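Side-chain contacts in quinonprotein alcohol dehydrogenase-like protein (Bacteroides thetaiotaomicron VPI-5482, PDB 4R5O), which is of unknown function but binds calcium and joins an immunoglobulin-like beta-sandwich domain to a seven-bladed beta-propeller: residues L155-G158 and N163-H166; I339-S344 and I349-L354. All coordinates share one frame; numbering follows the deposited sequence.

Contact 1 (L155-G158 and N163-H166); sequences LLVG and NRDH
Val157 turns CG1 away from its backbone N (chi1 -176°), which leaves CG2 beside that N, and both methyls meet the guanidinium group of Arg164. The arginine arrives at about a right angle to the valine: its CG sits between N and the carbonyl carbon (chi1 59°) and the chain bends at chi3, laying one face of the guanidinium over CG1, while NH2 lies 4.2 Å from CG2. The same group folds back on its own loop. Arg164 NE donates to Asp165 O at 3.0 Å, approaching from above the carbonyl plane, and NH2 adds a weak second bond to that oxygen. Further out, NH1 reaches Gly137 O, and NH2 reaches Leu136 O and Tyr168 OH. With an alanine here, the carbonyls of Asp165, Gly137 and Leu136 would probably lose these N-H partners, and a gap would open over the Val157 methyls. Along the backbone, Val157 N donates to His166 O at 2.8 Å, and the same oxygen takes a CA-H...O contact from Leu156 CA at 3.3 Å. The His166 ring is fixed from both nitrogens, by Thr161 O at NE2 and Val183 N at ND1, with Arg164 O over one face, toward the rim. Strand 152-158 is thus tied to the loop leading into strand 167-171; the arginine's charge is probably offset by the carbonyl dipoles around it, while its flat face, where no N-H points, lies against the valine methyl.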
loop_
_atom_site.group_PDB
_atom_site.type_symbol
_atom_site.label_atom_id
_atom_site.label_comp_id
_atom_site.label_asym_id
_atom_site.label_seq_id
_atom_site.Cartn_x
_atom_site.Cartn_y
_atom_site.Cartn_z
ATOM N N LEU A 155 5.857 0.923 4.917
ATOM C CA LEU A 155 5.576 2.233 4.335
ATOM C C LEU A 155 6.570 3.270 4.861
ATOM O O LEU A 155 6.792 3.383 6.070
ATOM C CB LEU A 155 4.120 2.662 4.632
ATOM C CG LEU A 155 3.755 4.157 4.546
ATOM C CD1 LEU A 155 3.786 4.675 3.107
ATOM C CD2 LEU A 155 2.402 4.417 5.124
ATOM N N LEU A 156 7.142 4.039 3.921
ATOM C CA LEU A 156 7.991 5.192 4.173
ATOM C C LEU A 156 7.290 6.402 3.607
ATOM O O LEU A 156 7.007 6.426 2.404
ATOM C CB LEU A 156 9.417 5.027 3.595
ATOM C CG LEU A 156 10.312 6.267 3.627
ATOM C CD1 LEU A 156 10.731 6.602 5.035
ATOM C CD2 LEU A 156 11.526 6.056 2.780
ATOM N N VAL A 157 7.005 7.403 4.469
ATOM C CA VAL A 157 6.346 8.643 4.060
ATOM C C VAL A 157 7.442 9.698 3.817
ATOM O O VAL A 157 8.244 10.002 4.701
ATOM C CB VAL A 157 5.258 9.127 5.073
ATOM C CG1 VAL A 157 4.535 10.352 4.548
ATOM C CG2 VAL A 157 4.236 8.028 5.375
ATOM N N GLY A 158 7.494 10.207 2.601
ATOM C CA GLY A 158 8.414 11.267 2.218
ATOM C C GLY A 158 7.704 12.570 2.493
ATOM O O GLY A 158 6.808 12.956 1.739
ATOM N N ASN A 163 9.136 15.815 13.128
ATOM C CA ASN A 163 8.634 15.190 14.358
ATOM C C ASN A 163 7.298 14.494 14.132
ATOM O O ASN A 163 6.248 14.921 14.600
ATOM C CB ASN A 163 8.503 16.246 15.469
ATOM C CG ASN A 163 7.662 17.449 15.143
ATOM O OD1 ASN A 163 7.553 17.892 13.983
ATOM N ND2 ASN A 163 7.088 18.020 16.190
ATOM N N ARG A 164 7.365 13.391 13.432
ATOM C CA ARG A 164 6.245 12.520 13.117
ATOM C C ARG A 164 6.773 11.165 12.709
ATOM O O ARG A 164 7.958 11.041 12.435
ATOM C CB ARG A 164 5.347 13.101 12.025
ATOM C CG ARG A 164 6.057 13.366 10.708
ATOM C CD ARG A 164 5.059 13.388 9.581
ATOM N NE ARG A 164 4.452 12.083 9.407
ATOM C CZ ARG A 164 3.488 11.803 8.547
ATOM N NH1 ARG A 164 2.968 12.763 7.784
ATOM N NH2 ARG A 164 3.017 10.561 8.455
ATOM N N ASP A 165 5.918 10.154 12.682
ATOM C CA ASP A 165 6.291 8.829 12.230
ATOM C C ASP A 165 6.436 8.854 10.708
ATOM O O ASP A 165 5.570 9.395 10.003
ATOM C CB ASP A 165 5.253 7.772 12.696
ATOM C CG ASP A 165 5.272 7.501 14.202
ATOM O OD1 ASP A 165 6.274 7.854 14.860
ATOM O OD2 ASP A 165 4.300 6.914 14.710
ATOM N N HIS A 166 7.563 8.322 10.203
ATOM C CA HIS A 166 7.810 8.239 8.756
ATOM C C HIS A 166 7.722 6.788 8.276
ATOM O O HIS A 166 7.298 6.526 7.155
ATOM C CB HIS A 166 9.169 8.833 8.390
ATOM C CG HIS A 166 9.361 10.206 8.929
ATOM N ND1 HIS A 166 10.115 10.431 10.077
ATOM C CD2 HIS A 166 8.816 11.372 8.525
ATOM C CE1 HIS A 166 10.068 11.734 10.284
ATOM N NE2 HIS A 166 9.288 12.343 9.384
#

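Contact 2 (I339-S344 and I349-L354); sequences IIYLVS and IYKYIL
Tyr352 N gives its hydrogen to Ile340 O at 2.7 Å, nearly along the C=O axis, and Ile340 N returns a bond to Tyr352 O at 2.8 Å. The antiparallel ladder repeats two residues on, where Leu342 and Tyr350 form a second hydrogen-bonded pair whose Tyr350 N to Leu342 O bond is almost straight, 176° at the hydrogen. Between them Tyr341 faces Lys351 in a non-hydrogen-bonded pair. Here the lysine runs alongside the tyrosine, pointing the same way: its extended start (chi1 179°) lays CG 3.7 Å from Tyr341 CE1 and carries CD to 3.7 Å from Tyr341 OH, and the bend at chi3 then turns CE and the amino end aside. Ile339 CG2 covers one face of that ring toward its rim and also meets Lys351 CG, while Ile349 CG2 lies 4.0 Å from Tyr341 CD1. Strand 371-379 packs against this face of the sheet through Leu377 and Leu379 on Tyr341 and Ile373 on Val343 and Ile349.

The other face carries Ile340, Leu342, Tyr350 and Tyr352. Leu342 holds CG between N and the carbonyl carbon (chi1 61°), an inward turn that brings CD2 within 3.9 Å of Tyr350 CB and equally near Tyr352 CB. Ser344 CB meets the edge of the Tyr350 ring at CE1, 3.6 Å away, and Phe316 stacks on that ring. Ile340 CD1 touches Leu354 CD2 crosswise, beside Tyr289 of strand 288-294. Just beyond, Asp356 and Asp358 bind calcium. Strands 339-343 and 349-353 form a hairpin in an antiparallel sheet that includes 332-333; packed between the sheets of strands 288-294 and 371-379, it is consistent with part of one blade of the seven-bladed propeller.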
loop_
_atom_site.group_PDB
_atom_site.type_symbol
_atom_site.label_atom_id
_atom_site.label_comp_id
_atom_site.label_asym_id
_atom_site.label_seq_id
_atom_site.Cartn_x
_atom_site.Cartn_y
_atom_site.Cartn_z
ATOM N N ILE A 339 8.337 -12.579 -19.765
ATOM C CA ILE A 339 7.762 -11.299 -20.133
ATOM C C ILE A 339 8.101 -10.183 -19.126
ATOM O O ILE A 339 8.167 -10.396 -17.909
ATOM C CB ILE A 339 6.213 -11.516 -20.195
ATOM C CG1 ILE A 339 5.816 -12.277 -21.463
ATOM C CG2 ILE A 339 5.402 -10.224 -20.100
ATOM C CD1 ILE A 339 4.364 -12.693 -21.486
ATOM N N ILE A 340 8.257 -8.973 -19.675
ATOM C CA ILE A 340 8.364 -7.714 -18.952
ATOM C C ILE A 340 7.440 -6.715 -19.652
ATOM O O ILE A 340 7.506 -6.551 -20.873
ATOM C CB ILE A 340 9.797 -7.152 -18.773
ATOM C CG1 ILE A 340 10.728 -8.191 -18.120
ATOM C CG2 ILE A 340 9.757 -5.819 -17.982
ATOM C CD1 ILE A 340 12.145 -7.822 -18.049
ATOM N N TYR A 341 6.552 -6.100 -18.885
ATOM C CA TYR A 341 5.712 -5.020 -19.368
ATOM C C TYR A 341 6.411 -3.693 -19.061
ATOM O O TYR A 341 6.907 -3.526 -17.946
ATOM C CB TYR A 341 4.310 -5.078 -18.755
ATOM C CG TYR A 341 3.513 -6.297 -19.138
ATOM C CD1 TYR A 341 2.770 -6.328 -20.315
ATOM C CD2 TYR A 341 3.445 -7.401 -18.297
ATOM C CE1 TYR A 341 2.022 -7.452 -20.670
ATOM C CE2 TYR A 341 2.684 -8.522 -18.634
ATOM C CZ TYR A 341 1.984 -8.545 -19.829
ATOM O OH TYR A 341 1.211 -9.624 -20.161
ATOM N N LEU A 342 6.491 -2.775 -20.033
ATOM C CA LEU A 342 7.117 -1.472 -19.817
ATOM C C LEU A 342 6.321 -0.412 -20.588
ATOM O O LEU A 342 5.631 -0.742 -21.549
ATOM C CB LEU A 342 8.629 -1.435 -20.175
ATOM C CG LEU A 342 9.163 -1.711 -21.591
ATOM C CD1 LEU A 342 10.638 -1.428 -21.637
ATOM C CD2 LEU A 342 8.964 -3.154 -22.035
ATOM N N VAL A 343 6.347 0.844 -20.088
ATOM C CA VAL A 343 5.571 1.989 -20.591
ATOM C C VAL A 343 6.436 2.973 -21.369
ATOM O O VAL A 343 7.459 3.433 -20.865
ATOM C CB VAL A 343 4.889 2.749 -19.431
ATOM C CG1 VAL A 343 3.866 3.752 -19.965
ATOM C CG2 VAL A 343 4.228 1.796 -18.449
ATOM N N SER A 344 5.981 3.343 -22.565
ATOM C CA SER A 344 6.635 4.346 -23.385
ATOM C C SER A 344 6.162 5.722 -22.936
ATOM O O SER A 344 5.120 5.848 -22.274
ATOM C CB SER A 344 6.387 4.110 -24.869
ATOM O OG SER A 344 5.010 4.210 -25.187
ATOM N N ILE A 349 1.970 0.530 -23.780
ATOM C CA ILE A 349 2.569 -0.544 -23.015
ATOM C C ILE A 349 3.126 -1.505 -24.014
ATOM O O ILE A 349 2.478 -1.829 -25.010
ATOM C CB ILE A 349 1.550 -1.179 -22.018
ATOM C CG1 ILE A 349 1.216 -0.145 -20.911
ATOM C CG2 ILE A 349 2.067 -2.488 -21.375
ATOM C CD1 ILE A 349 -0.058 -0.319 -20.304
ATOM N N TYR A 350 4.372 -1.885 -23.778
ATOM C CA TYR A 350 5.110 -2.867 -24.535
ATOM C C TYR A 350 5.258 -4.121 -23.700
ATOM O O TYR A 350 5.487 -4.034 -22.495
ATOM C CB TYR A 350 6.466 -2.301 -24.955
ATOM C CG TYR A 350 6.373 -1.258 -26.045
ATOM C CD1 TYR A 350 6.089 0.073 -25.743
ATOM C CD2 TYR A 350 6.584 -1.594 -27.378
ATOM C CE1 TYR A 350 5.983 1.034 -26.745
ATOM C CE2 TYR A 350 6.495 -0.635 -28.389
ATOM C CZ TYR A 350 6.195 0.680 -28.066
ATOM O OH TYR A 350 6.123 1.649 -29.044
ATOM N N LYS A 351 5.047 -5.281 -24.328
ATOM C CA LYS A 351 5.227 -6.597 -23.707
ATOM C C LYS A 351 6.516 -7.174 -24.250
ATOM O O LYS A 351 6.534 -7.673 -25.380
ATOM C CB LYS A 351 4.020 -7.524 -23.947
ATOM C CG LYS A 351 4.203 -8.902 -23.343
ATOM C CD LYS A 351 2.970 -9.802 -23.412
ATOM C CE LYS A 351 2.671 -10.416 -24.746
ATOM N NZ LYS A 351 1.472 -11.288 -24.654
ATOM N N TYR A 352 7.621 -7.004 -23.493
ATOM C CA TYR A 352 8.926 -7.505 -23.893
ATOM C C TYR A 352 9.051 -8.956 -23.520
ATOM O O TYR A 352 8.886 -9.332 -22.367
ATOM C CB TYR A 352 10.080 -6.688 -23.283
ATOM C CG TYR A 352 11.462 -7.244 -23.582
ATOM C CD1 TYR A 352 11.937 -7.332 -24.893
ATOM C CD2 TYR A 352 12.322 -7.619 -22.554
ATOM C CE1 TYR A 352 13.210 -7.834 -25.176
ATOM C CE2 TYR A 352 13.603 -8.111 -22.824
ATOM C CZ TYR A 352 14.042 -8.213 -24.139
ATOM O OH TYR A 352 15.301 -8.678 -24.429
ATOM N N ILE A 353 9.396 -9.760 -24.511
ATOM C CA ILE A 353 9.618 -11.182 -24.345
ATOM C C ILE A 353 11.109 -11.363 -24.353
ATOM O O ILE A 353 11.740 -11.194 -25.389
ATOM C CB ILE A 353 8.864 -11.973 -25.432
ATOM C CG1 ILE A 353 7.333 -11.690 -25.302
ATOM C CG2 ILE A 353 9.169 -13.465 -25.279
ATOM C CD1 ILE A 353 6.467 -11.959 -26.545
ATOM N N LEU A 354 11.672 -11.632 -23.175
ATOM C CA LEU A 354 13.099 -11.819 -22.930
ATOM C C LEU A 354 13.782 -12.544 -24.111
ATOM O O LEU A 354 13.357 -13.642 -24.488
ATOM C CB LEU A 354 13.335 -12.626 -21.617
ATOM C CG LEU A 354 12.547 -12.265 -20.367
ATOM C CD1 LEU A 354 12.791 -13.292 -19.248
ATOM C CD2 LEU A 354 12.823 -10.852 -19.913
#

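Both contacts are largely buried and local, each joining parts of the chain separated by four residues, and they belong to different sheets of the propeller, their centres about 33 Å apart with no touch between them. Contact 1 links a strand to irregular chain: a single backbone bond crosses it, helped by methyl-guanidinium packing, while the loop's polar side chains mostly fix the loop itself and its surroundings. In contact 2 two true strands pair through four backbone bonds, leaving the side chains to pack on one another and on adjacent sheets. Its centre lies about 24 Å from that of the chain, against about 14 Å, and near a calcium site, whereas contact 1 is away from the annotated sites.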